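Local coordinates for protein natural cytotoxicity triggering receptor 2 (PDB 1HKF) that acts as a cytotoxicity-activating receptor of natural killer cells that may make activated cells more efficient at lysing tumour cells, at residues R57-R65 against T70-D80. Residues are numbered along the deposited sequence; the frame is centred on the assembly and turned at random.
Sequences RLVTSSKPR and TSRFTIWDDPD
Val59 faces Phe73 and Ser61 faces Ile75 across two strands that run the same way, their axes 6.5 Å apart and inclined by 24°. They belong to different sheets, 57-61 being the end of strand 54-61. Between the strands themselves side chains do the joining. Farther on the backbones meet: Arg65 N donates to Asp77 O at 2.7 Å. Val59 carries the apolar part. Its CG1 lies 3.8 Å from Phe73 CB, and the tip of Ile75, CD1, reaches the same methyl. Leu58 CB sits over the centre of one face of the Phe73 ring. Ser61 CB rests on Ile75 CG2, while a water links Ser61 OG to Asp77 N. Ser61 OG also bonds to Tyr41, which holds the buried carboxylate of Asp77 together with Tyr34 and Lys44. Trp76 starts away from 57-65, but with CG anti to its backbone N (chi1 172°) its ring comes back to Arg65, whose CA makes a CH-pi contact over one face, 3.8 Å from the centroid of the six-membered ring. The Arg65 chain bends at chi3, and NH1 meets Asp78 OD1 at 2.9 Å. That oxygen lies in the guanidinium plane, but the carboxylate is turned 78° from it. Arg65 NH1 and Asp80 N meet this oxygen from opposite faces of the carboxylate, and the second bond closes an Asx turn. Asp80 OD2, 3.6 Å from Arg65 NH1, adds charge attraction alone. Pro64 CB packs on Pro79 CD. Leu58 and Val59 form a classic beta bulge against Trp46. The arrangement joins edge strands of the two facing sheets, as in the beta sandwich of an immunoglobulin V-set domain, here the receptor's Ig-like domain, predicted to be extracellular.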
ATOM      1  N   ARG A  57     -17.595   2.912  10.796  1.00 39.46           N
ATOM      2  CA  ARG A  57     -16.295   2.451  11.290  1.00 38.43           C
ATOM      3  C   ARG A  57     -15.933   1.110  10.722  1.00 37.16           C
ATOM      4  O   ARG A  57     -16.695   0.177  10.861  1.00 38.41           O
ATOM      5  CB  ARG A  57     -16.301   2.333  12.806  1.00 37.85           C
ATOM      6  CG  ARG A  57     -14.926   2.063  13.412  1.00 39.70           C
ATOM      7  CD  ARG A  57     -14.022   3.291  13.269  1.00 41.82           C
ATOM      8  NE  ARG A  57     -14.532   4.434  14.043  1.00 44.38           N
ATOM      9  CZ  ARG A  57     -14.474   4.508  15.379  1.00 45.51           C
ATOM     10  NH1 ARG A  57     -13.928   3.520  16.088  1.00 42.84           N
ATOM     11  NH2 ARG A  57     -14.962   5.570  16.014  1.00 45.53           N
ATOM     12  N   LEU A  58     -14.763   1.005  10.111  1.00 35.39           N
ATOM     13  CA  LEU A  58     -14.337  -0.255   9.527  1.00 34.59           C
ATOM     14  C   LEU A  58     -13.328  -0.973  10.429  1.00 34.22           C
ATOM     15  O   LEU A  58     -13.347  -2.189  10.552  1.00 35.08           O
ATOM     16  CB  LEU A  58     -13.734  -0.005   8.136  1.00 34.24           C
ATOM     17  CG  LEU A  58     -14.767   0.595   7.152  1.00 35.69           C
ATOM     18  CD1 LEU A  58     -14.157   0.827   5.812  1.00 35.75           C
ATOM     19  CD2 LEU A  58     -15.913  -0.345   7.010  1.00 34.95           C
ATOM     20  N   VAL A  59     -12.456  -0.209  11.065  1.00 32.43           N
ATOM     21  CA  VAL A  59     -11.461  -0.770  11.932  1.00 30.00           C
ATOM     22  C   VAL A  59     -10.973   0.371  12.870  1.00 29.87           C
ATOM     23  O   VAL A  59     -10.944   1.551  12.470  1.00 28.18           O
ATOM     24  CB  VAL A  59     -10.312  -1.374  11.090  1.00 28.39           C
ATOM     25  CG1 VAL A  59      -9.690  -0.329  10.214  1.00 29.45           C
ATOM     26  CG2 VAL A  59      -9.255  -1.985  11.990  1.00 27.84           C
ATOM     27  N   THR A  60     -10.583  -0.016  14.091  1.00 30.11           N
ATOM     28  CA  THR A  60     -10.141   0.892  15.143  1.00 31.52           C
ATOM     29  C   THR A  60      -8.970   0.352  15.944  1.00 31.58           C
ATOM     30  O   THR A  60      -8.948  -0.827  16.269  1.00 32.74           O
ATOM     31  CB  THR A  60     -11.273   1.112  16.169  1.00 32.87           C
ATOM     32  OG1 THR A  60     -12.477   1.456  15.478  1.00 33.79           O
ATOM     33  CG2 THR A  60     -10.913   2.270  17.146  1.00 34.95           C
ATOM     34  N   SER A  61      -7.996   1.208  16.244  1.00 31.00           N
ATOM     35  CA  SER A  61      -6.860   0.828  17.093  1.00 29.81           C
ATOM     36  C   SER A  61      -7.211   1.425  18.457  1.00 31.90           C
ATOM     37  O   SER A  61      -7.266   2.662  18.577  1.00 30.05           O
ATOM     38  CB  SER A  61      -5.588   1.493  16.641  1.00 28.62           C
ATOM     39  OG  SER A  61      -4.528   1.111  17.492  1.00 26.33           O
ATOM     40  N   SER A  62      -7.443   0.563  19.451  1.00 31.25           N
ATOM     41  CA  SER A  62      -7.824   0.973  20.800  1.00 32.61           C
ATOM     42  C   SER A  62      -6.662   1.091  21.770  1.00 32.61           C
ATOM     43  O   SER A  62      -6.789   1.732  22.806  1.00 31.87           O
ATOM     44  CB  SER A  62      -8.873  -0.009  21.366  1.00 33.16           C
ATOM     45  OG  SER A  62     -10.110   0.133  20.649  1.00 36.64           O
ATOM     46  N   LYS A  63      -5.541   0.443  21.446  1.00 31.93           N
ATOM     47  CA  LYS A  63      -4.345   0.487  22.271  1.00 31.18           C
ATOM     48  C   LYS A  63      -3.144   0.577  21.336  1.00 29.22           C
ATOM     49  O   LYS A  63      -3.187   0.096  20.226  1.00 29.14           O
ATOM     50  CB  LYS A  63      -4.270  -0.761  23.157  1.00 32.88           C
ATOM     51  CG  LYS A  63      -5.303  -0.721  24.214  1.00 35.56           C
ATOM     52  CD  LYS A  63      -4.964  -1.656  25.317  1.00 39.62           C
ATOM     53  CE  LYS A  63      -5.638  -2.974  25.138  1.00 40.96           C
ATOM     54  NZ  LYS A  63      -5.954  -3.369  26.529  1.00 45.48           N
ATOM     55  N   PRO A  64      -2.058   1.212  21.779  1.00 28.66           N
ATOM     56  CA  PRO A  64      -0.879   1.347  20.917  1.00 27.37           C
ATOM     57  C   PRO A  64      -0.169   0.042  20.537  1.00 28.58           C
ATOM     58  O   PRO A  64      -0.162  -0.906  21.316  1.00 27.93           O
ATOM     59  CB  PRO A  64       0.019   2.297  21.701  1.00 27.08           C
ATOM     60  CG  PRO A  64      -0.360   2.043  23.137  1.00 27.27           C
ATOM     61  CD  PRO A  64      -1.854   1.796  23.123  1.00 25.92           C
ATOM     62  N   ARG A  65       0.406   0.013  19.321  1.00 28.65           N
ATOM     63  CA  ARG A  65       1.145  -1.124  18.817  1.00 28.07           C
ATOM     64  C   ARG A  65       0.371  -2.435  19.023  1.00 29.37           C
ATOM     65  O   ARG A  65       0.874  -3.387  19.600  1.00 29.61           O
ATOM     66  CB  ARG A  65       2.492  -1.142  19.516  1.00 27.58           C
ATOM     67  CG  ARG A  65       3.352   0.092  19.213  1.00 25.01           C
ATOM     68  CD  ARG A  65       4.608   0.117  20.064  1.00 26.75           C
ATOM     69  NE  ARG A  65       4.247   0.221  21.481  1.00 27.43           N
ATOM     70  CZ  ARG A  65       3.971   1.378  22.103  1.00 28.69           C
ATOM     71  NH1 ARG A  65       4.057   2.544  21.462  1.00 26.56           N
ATOM     72  NH2 ARG A  65       3.449   1.355  23.322  1.00 23.70           N
ATOM     73  N   THR A  70      -9.881  -7.307  12.220  1.00 67.12           N
ATOM     74  CA  THR A  70     -11.257  -7.118  11.675  1.00 64.92           C
ATOM     75  C   THR A  70     -11.353  -7.302  10.139  1.00 62.25           C
ATOM     76  O   THR A  70     -11.610  -6.378   9.367  1.00 61.14           O
ATOM     77  CB  THR A  70     -12.009  -5.755  12.138  1.00 65.86           C
ATOM     78  OG1 THR A  70     -11.629  -4.643  11.320  1.00 65.76           O
ATOM     79  CG2 THR A  70     -11.727  -5.441  13.615  1.00 65.67           C
ATOM     80  N   SER A  71     -11.142  -8.546   9.722  1.00 60.02           N
ATOM     81  CA  SER A  71     -11.226  -8.925   8.323  1.00 56.89           C
ATOM     82  C   SER A  71     -10.146  -8.291   7.479  1.00 52.78           C
ATOM     83  O   SER A  71      -8.972  -8.231   7.865  1.00 52.96           O
ATOM     84  CB  SER A  71     -12.601  -8.543   7.764  1.00 58.90           C
ATOM     85  OG  SER A  71     -12.623  -8.677   6.350  1.00 61.00           O
ATOM     86  N   ARG A  72     -10.572  -7.861   6.323  1.00 49.25           N
ATOM     87  CA  ARG A  72      -9.635  -7.286   5.344  1.00 46.16           C
ATOM     88  C   ARG A  72      -8.929  -6.000   5.802  1.00 43.46           C
ATOM     89  O   ARG A  72      -7.964  -5.549   5.163  1.00 42.41           O
ATOM     90  CB  ARG A  72     -10.375  -7.068   4.026  1.00 45.76           C
ATOM     91  CG  ARG A  72     -11.338  -8.170   3.619  1.00 46.32           C
ATOM     92  CD  ARG A  72     -12.305  -7.719   2.525  1.00 45.30           C
ATOM     93  NE  ARG A  72     -11.708  -6.738   1.623  1.00 45.19           N
ATOM     94  CZ  ARG A  72     -12.306  -5.657   1.174  1.00 43.31           C
ATOM     95  NH1 ARG A  72     -13.551  -5.381   1.535  1.00 43.16           N
ATOM     96  NH2 ARG A  72     -11.651  -4.833   0.346  1.00 41.89           N
ATOM     97  N   PHE A  73      -9.405  -5.393   6.886  1.00 41.20           N
ATOM     98  CA  PHE A  73      -8.851  -4.118   7.366  1.00 39.89           C
ATOM     99  C   PHE A  73      -8.055  -4.184   8.644  1.00 38.57           C
ATOM    100  O   PHE A  73      -8.479  -4.829   9.599  1.00 39.30           O
ATOM    101  CB  PHE A  73      -9.961  -3.101   7.600  1.00 41.12           C
ATOM    102  CG  PHE A  73     -11.123  -3.204   6.666  1.00 42.36           C
ATOM    103  CD1 PHE A  73     -11.048  -2.606   5.426  1.00 42.79           C
ATOM    104  CD2 PHE A  73     -12.279  -3.898   7.006  1.00 42.01           C
ATOM    105  CE1 PHE A  73     -12.116  -2.697   4.528  1.00 44.10           C
ATOM    106  CE2 PHE A  73     -13.343  -3.994   6.118  1.00 41.69           C
ATOM    107  CZ  PHE A  73     -13.270  -3.402   4.886  1.00 42.62           C
ATOM    108  N   THR A  74      -6.911  -3.514   8.693  1.00 34.18           N
ATOM    109  CA  THR A  74      -6.156  -3.519   9.938  1.00 32.36           C
ATOM    110  C   THR A  74      -5.492  -2.184  10.126  1.00 29.35           C
ATOM    111  O   THR A  74      -5.416  -1.431   9.187  1.00 26.96           O
ATOM    112  CB  THR A  74      -5.058  -4.569   9.932  1.00 33.58           C
ATOM    113  OG1 THR A  74      -4.112  -4.245   8.902  1.00 32.43           O
ATOM    114  CG2 THR A  74      -5.678  -5.946   9.654  1.00 36.98           C
ATOM    115  N   ILE A  75      -5.027  -1.911  11.343  1.00 27.56           N
ATOM    116  CA  ILE A  75      -4.326  -0.676  11.626  1.00 27.75           C
ATOM    117  C   ILE A  75      -3.116  -1.020  12.469  1.00 27.10           C
ATOM    118  O   ILE A  75      -3.172  -1.880  13.307  1.00 27.71           O
ATOM    119  CB  ILE A  75      -5.200   0.374  12.442  1.00 27.89           C
ATOM    120  CG1 ILE A  75      -6.198   1.073  11.527  1.00 27.82           C
ATOM    121  CG2 ILE A  75      -4.302   1.465  13.096  1.00 25.04           C
ATOM    122  CD1 ILE A  75      -7.243   1.922  12.269  1.00 29.47           C
ATOM    123  N   TRP A  76      -1.998  -0.381  12.209  1.00 24.57           N
ATOM    124  CA  TRP A  76      -0.911  -0.587  13.094  1.00 23.94           C
ATOM    125  C   TRP A  76      -0.647   0.852  13.526  1.00 23.34           C
ATOM    126  O   TRP A  76      -0.372   1.709  12.672  1.00 21.97           O
ATOM    127  CB  TRP A  76       0.343  -1.142  12.417  1.00 25.60           C
ATOM    128  CG  TRP A  76       1.493  -1.140  13.383  1.00 26.80           C
ATOM    129  CD1 TRP A  76       2.519  -0.252  13.424  1.00 27.66           C
ATOM    130  CD2 TRP A  76       1.699  -2.045  14.483  1.00 28.23           C
ATOM    131  NE1 TRP A  76       3.368  -0.546  14.481  1.00 28.76           N
ATOM    132  CE2 TRP A  76       2.883  -1.646  15.139  1.00 28.71           C
ATOM    133  CE3 TRP A  76       0.998  -3.163  14.967  1.00 30.11           C
ATOM    134  CZ2 TRP A  76       3.392  -2.327  16.249  1.00 29.14           C
ATOM    135  CZ3 TRP A  76       1.507  -3.849  16.077  1.00 28.14           C
ATOM    136  CH2 TRP A  76       2.693  -3.427  16.696  1.00 31.06           C
ATOM    137  N   ASP A  77      -0.737   1.120  14.830  1.00 22.20           N
ATOM    138  CA  ASP A  77      -0.470   2.477  15.320  1.00 23.70           C
ATOM    139  C   ASP A  77       0.629   2.512  16.341  1.00 25.18           C
ATOM    140  O   ASP A  77       0.615   1.768  17.324  1.00 25.33           O
ATOM    141  CB  ASP A  77      -1.727   3.072  15.920  1.00 23.72           C
ATOM    142  CG  ASP A  77      -1.478   4.411  16.568  1.00 25.78           C
ATOM    143  OD1 ASP A  77      -0.723   5.192  15.965  1.00 22.16           O
ATOM    144  OD2 ASP A  77      -2.048   4.663  17.670  1.00 26.77           O
ATOM    145  N   ASP A  78       1.603   3.371  16.124  1.00 26.60           N
ATOM    146  CA  ASP A  78       2.654   3.481  17.098  1.00 27.97           C
ATOM    147  C   ASP A  78       2.950   4.950  17.368  1.00 28.63           C
ATOM    148  O   ASP A  78       3.605   5.596  16.562  1.00 28.22           O
ATOM    149  CB  ASP A  78       3.950   2.791  16.651  1.00 29.98           C
ATOM    150  CG  ASP A  78       5.061   2.898  17.730  1.00 31.78           C
ATOM    151  OD1 ASP A  78       4.794   3.470  18.835  1.00 29.98           O
ATOM    152  OD2 ASP A  78       6.191   2.424  17.491  1.00 31.00           O
ATOM    153  N   PRO A  79       2.513   5.478  18.549  1.00 28.90           N
ATOM    154  CA  PRO A  79       2.719   6.875  18.958  1.00 29.47           C
ATOM    155  C   PRO A  79       4.161   7.310  18.943  1.00 30.71           C
ATOM    156  O   PRO A  79       4.453   8.464  18.666  1.00 32.52           O
ATOM    157  CB  PRO A  79       2.116   6.919  20.353  1.00 28.35           C
ATOM    158  CG  PRO A  79       0.999   6.005  20.240  1.00 27.61           C
ATOM    159  CD  PRO A  79       1.616   4.808  19.501  1.00 26.63           C
ATOM    160  N   ASP A  80       5.077   6.400  19.243  1.00 32.75           N
ATOM    161  CA  ASP A  80       6.498   6.738  19.216  1.00 33.72           C
ATOM    162  C   ASP A  80       6.915   7.099  17.820  1.00 34.04           C
ATOM    163  O   ASP A  80       7.899   7.822  17.652  1.00 34.05           O
ATOM    164  CB  ASP A  80       7.369   5.563  19.639  1.00 37.69           C
ATOM    165  CG  ASP A  80       7.166   5.168  21.100  1.00 41.09           C
ATOM    166  OD1 ASP A  80       6.874   6.072  21.932  1.00 43.02           O
ATOM    167  OD2 ASP A  80       7.326   3.954  21.404  1.00 41.31           O
TER
HETATM  168  O   HOH W   1      -2.332  -0.541  16.782  1.00 29.59           O